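Local coordinates for platelet aggregation factor Sm-hPAF (Streptococcus mitis, PDB 4GWI), which binds fucosylated Lewis-type glycans through this F-type lectin domain and, as a whole toxin, probably forms pores in cholesterol-containing host membranes, at residues A81-N86 and K132-S137. The protein carries 2 engineered substitutions. Numbering follows the deposited sequence.
Sequences ANRLSN and KNTPLS. With FUC (alpha-L-fucopyranose), chain B.
Arg83 reaches across Pro135 to a bound fucose, an example of an arginine that packs one face on a proline while its edge binds sugar. With CG anti to the carbonyl carbon (chi1 -70°) and the chain extended from CG to NE, the side chain runs past the proline ring, Arg83 CD standing 3.9 Å from Pro135 CG. That same ring carbon lies over one face of the guanidinium, 3.8 Å from Arg83 NH1, while the polar partners gather round the edge. Arg83 NH1 donates to fucose O4 at 2.9 Å, and Arg83 NH2 to fucose O3 at 3.1 Å with an N-H...O angle of 162°. Recognition of fucose hydroxyls by basic side chains is characteristic of the F-type lectin site, set in loops of a beta-sandwich; His48 and Arg75 also hydrogen-bond the sugar. A water near the guanidinium plane accepts from Arg83 NH1 and donates to Ser137 OG, which is also hydrogen-bonded to Thr47 O, linking the arginine to the loop 132-137. Closer to the backbone, the Thr134 methyl CG2 packs 3.9 Å from Arg83 CB. Deeper still, Leu84 CD1 meets Leu136 CD1 at 3.8 Å, both side chains also resting on Leu129 of strand 124-129.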
ATOM      1  N   ALA A  81      -0.284   9.385 -12.145  1.00 29.29           N
ATOM      2  CA  ALA A  81       0.583   8.470 -11.353  1.00 26.88           C
ATOM      3  C   ALA A  81       1.348   9.259 -10.289  1.00 27.25           C
ATOM      4  O   ALA A  81       1.688   8.709  -9.218  1.00 25.62           O
ATOM      5  CB  ALA A  81       1.555   7.685 -12.267  1.00 32.01           C
ATOM      6  N   ASN A  82       1.650  10.545 -10.516  1.00 26.50           N
ATOM      7  CA  ASN A  82       2.361  11.349  -9.540  1.00 28.16           C
ATOM      8  C   ASN A  82       1.655  11.638  -8.266  1.00 27.31           C
ATOM      9  O   ASN A  82       2.267  12.174  -7.373  1.00 28.75           O
ATOM     10  CB  ASN A  82       2.906  12.669 -10.191  1.00 34.82           C
ATOM     11  CG  ASN A  82       1.784  13.659 -10.591  1.00 55.20           C
ATOM     12  OD1 ASN A  82       2.004  14.871 -10.576  1.00 69.76           O
ATOM     13  ND2 ASN A  82       0.590  13.153 -10.961  1.00 56.00           N
ATOM     14  N   ARG A  83       0.370  11.257  -8.130  1.00 22.91           N
ATOM     15  CA  ARG A  83      -0.295  11.413  -6.864  1.00 20.93           C
ATOM     16  C   ARG A  83       0.344  10.507  -5.799  1.00 22.13           C
ATOM     17  O   ARG A  83       0.232  10.818  -4.582  1.00 24.73           O
ATOM     18  CB  ARG A  83      -1.793  11.059  -6.986  1.00 21.98           C
ATOM     19  CG  ARG A  83      -2.600  12.091  -7.809  1.00 22.08           C
ATOM     20  CD  ARG A  83      -3.952  11.508  -8.178  1.00 23.12           C
ATOM     21  NE  ARG A  83      -4.661  12.597  -8.923  1.00 26.39           N
ATOM     22  CZ  ARG A  83      -5.897  12.454  -9.447  1.00 26.91           C
ATOM     23  NH1 ARG A  83      -6.628  11.293  -9.323  1.00 23.75           N
ATOM     24  NH2 ARG A  83      -6.429  13.539 -10.084  1.00 28.61           N
ATOM     25  N   LEU A  84       0.958   9.428  -6.237  1.00 22.49           N
ATOM     26  CA  LEU A  84       1.672   8.570  -5.281  1.00 22.94           C
ATOM     27  C   LEU A  84       3.137   9.099  -5.169  1.00 22.27           C
ATOM     28  O   LEU A  84       4.082   8.617  -5.837  1.00 24.05           O
ATOM     29  CB  LEU A  84       1.634   7.077  -5.687  1.00 20.86           C
ATOM     30  CG  LEU A  84       2.322   6.145  -4.670  1.00 20.21           C
ATOM     31  CD1 LEU A  84       1.546   6.174  -3.328  1.00 22.39           C
ATOM     32  CD2 LEU A  84       2.201   4.730  -5.229  1.00 21.30           C
ATOM     33  N   SER A  85       3.237  10.122  -4.357  1.00 23.55           N
ATOM     34  CA  SER A  85       4.527  10.821  -4.129  1.00 24.47           C
ATOM     35  C   SER A  85       4.437  11.398  -2.741  1.00 23.34           C
ATOM     36  O   SER A  85       3.358  11.648  -2.189  1.00 25.85           O
ATOM     37  CB  SER A  85       4.771  11.871  -5.260  1.00 29.60           C
ATOM     38  OG  SER A  85       3.804  12.841  -5.075  1.00 35.54           O
ATOM     39  N   ASN A  86       5.625  11.620  -2.132  1.00 22.60           N
ATOM     40  CA  ASN A  86       5.760  12.134  -0.792  1.00 22.91           C
ATOM     41  C   ASN A  86       4.877  11.382   0.198  1.00 22.84           C
ATOM     42  O   ASN A  86       3.900  11.896   0.730  1.00 23.55           O
ATOM     43  CB  ASN A  86       5.423  13.629  -0.793  1.00 25.93           C
ATOM     44  CG  ASN A  86       5.792  14.317   0.531  1.00 29.95           C
ATOM     45  OD1 ASN A  86       6.455  13.796   1.387  1.00 30.58           O
ATOM     46  ND2 ASN A  86       5.248  15.518   0.717  1.00 33.66           N
ATOM     47  N   LYS A 132      -1.237  17.660   0.745  1.00 28.80           N
ATOM     48  CA  LYS A 132      -2.550  18.190   0.883  1.00 29.16           C
ATOM     49  C   LYS A 132      -3.358  17.932  -0.349  1.00 23.63           C
ATOM     50  O   LYS A 132      -2.813  17.888  -1.451  1.00 28.18           O
ATOM     51  CB  LYS A 132      -2.445  19.752   1.083  1.00 34.36           C
ATOM     52  CG  LYS A 132      -1.902  20.098   2.451  1.00 42.12           C
ATOM     53  CD  LYS A 132      -1.494  21.582   2.470  1.00 54.73           C
ATOM     54  CE  LYS A 132      -0.848  21.948   3.802  1.00 63.22           C
ATOM     55  NZ  LYS A 132      -1.568  21.249   4.913  1.00 74.84           N
ATOM     56  N   ASN A 133      -4.662  17.736  -0.081  1.00 26.61           N
ATOM     57  CA  ASN A 133      -5.693  17.716  -1.105  1.00 27.70           C
ATOM     58  C   ASN A 133      -5.354  16.824  -2.290  1.00 25.46           C
ATOM     59  O   ASN A 133      -5.410  17.182  -3.453  1.00 28.86           O
ATOM     60  CB  ASN A 133      -5.914  19.211  -1.560  1.00 31.89           C
ATOM     61  CG  ASN A 133      -7.074  19.334  -2.501  1.00 34.71           C
ATOM     62  OD1 ASN A 133      -6.946  19.919  -3.599  1.00 43.82           O
ATOM     63  ND2 ASN A 133      -8.186  18.701  -2.132  1.00 40.05           N
ATOM     64  N   THR A 134      -4.937  15.563  -1.942  1.00 24.98           N
ATOM     65  CA  THR A 134      -4.469  14.588  -2.955  1.00 22.98           C
ATOM     66  C   THR A 134      -5.129  13.209  -2.600  1.00 21.39           C
ATOM     67  O   THR A 134      -5.187  12.850  -1.462  1.00 23.86           O
ATOM     68  CB  THR A 134      -2.936  14.387  -2.931  1.00 25.58           C
ATOM     69  OG1 THR A 134      -2.333  15.706  -3.181  1.00 31.35           O
ATOM     70  CG2 THR A 134      -2.418  13.463  -4.020  1.00 26.03           C
ATOM     71  N   PRO A 135      -5.647  12.530  -3.606  1.00 20.25           N
ATOM     72  CA  PRO A 135      -6.253  11.182  -3.314  1.00 18.51           C
ATOM     73  C   PRO A 135      -5.178  10.125  -3.420  1.00 18.70           C
ATOM     74  O   PRO A 135      -4.223  10.255  -4.171  1.00 20.08           O
ATOM     75  CB  PRO A 135      -7.277  10.955  -4.451  1.00 19.36           C
ATOM     76  CG  PRO A 135      -6.796  11.840  -5.581  1.00 23.96           C
ATOM     77  CD  PRO A 135      -5.837  12.899  -5.033  1.00 21.94           C
ATOM     78  N   LEU A 136      -5.365   9.069  -2.605  1.00 17.50           N
ATOM     79  CA  LEU A 136      -4.446   7.899  -2.670  1.00 17.53           C
ATOM     80  C   LEU A 136      -5.173   6.818  -3.531  1.00 17.05           C
ATOM     81  O   LEU A 136      -6.269   6.384  -3.202  1.00 17.48           O
ATOM     82  CB  LEU A 136      -4.147   7.418  -1.240  1.00 17.83           C
ATOM     83  CG  LEU A 136      -3.332   6.086  -1.181  1.00 17.12           C
ATOM     84  CD1 LEU A 136      -1.969   6.237  -1.874  1.00 19.14           C
ATOM     85  CD2 LEU A 136      -3.209   5.766   0.350  1.00 17.83           C
ATOM     86  N   SER A 137      -4.428   6.380  -4.554  1.00 16.42           N
ATOM     87  CA  SER A 137      -4.856   5.264  -5.435  1.00 17.19           C
ATOM     88  C   SER A 137      -3.751   4.239  -5.559  1.00 17.64           C
ATOM     89  O   SER A 137      -2.672   4.596  -5.996  1.00 18.72           O
ATOM     90  CB  SER A 137      -5.213   5.794  -6.844  1.00 17.27           C
ATOM     91  OG  SER A 137      -6.437   6.568  -6.771  1.00 19.11           O
TER
HETATM   92  C1  FUC B   3      -9.329  10.522 -13.769  1.00 35.86           C
HETATM   93  C2  FUC B   3      -8.802  11.570 -12.806  1.00 32.30           C
HETATM   94  C3  FUC B   3      -9.837  11.942 -11.790  1.00 28.49           C
HETATM   95  C4  FUC B   3     -10.231  10.686 -11.040  1.00 27.87           C
HETATM   96  C5  FUC B   3     -10.739   9.700 -12.070  1.00 29.73           C
HETATM   97  C6  FUC B   3     -11.200   8.408 -11.437  1.00 27.42           C
HETATM   98  O2  FUC B   3      -8.426  12.721 -13.544  1.00 36.06           O
HETATM   99  O3  FUC B   3      -9.303  12.868 -10.934  1.00 29.16           O
HETATM  100  O4  FUC B   3      -9.106  10.204 -10.356  1.00 24.88           O
HETATM  101  O5  FUC B   3      -9.761   9.414 -13.026  1.00 28.38           O
HETATM  102  O   HOH W   1      -5.780   8.575  -8.599  1.00 20.87           O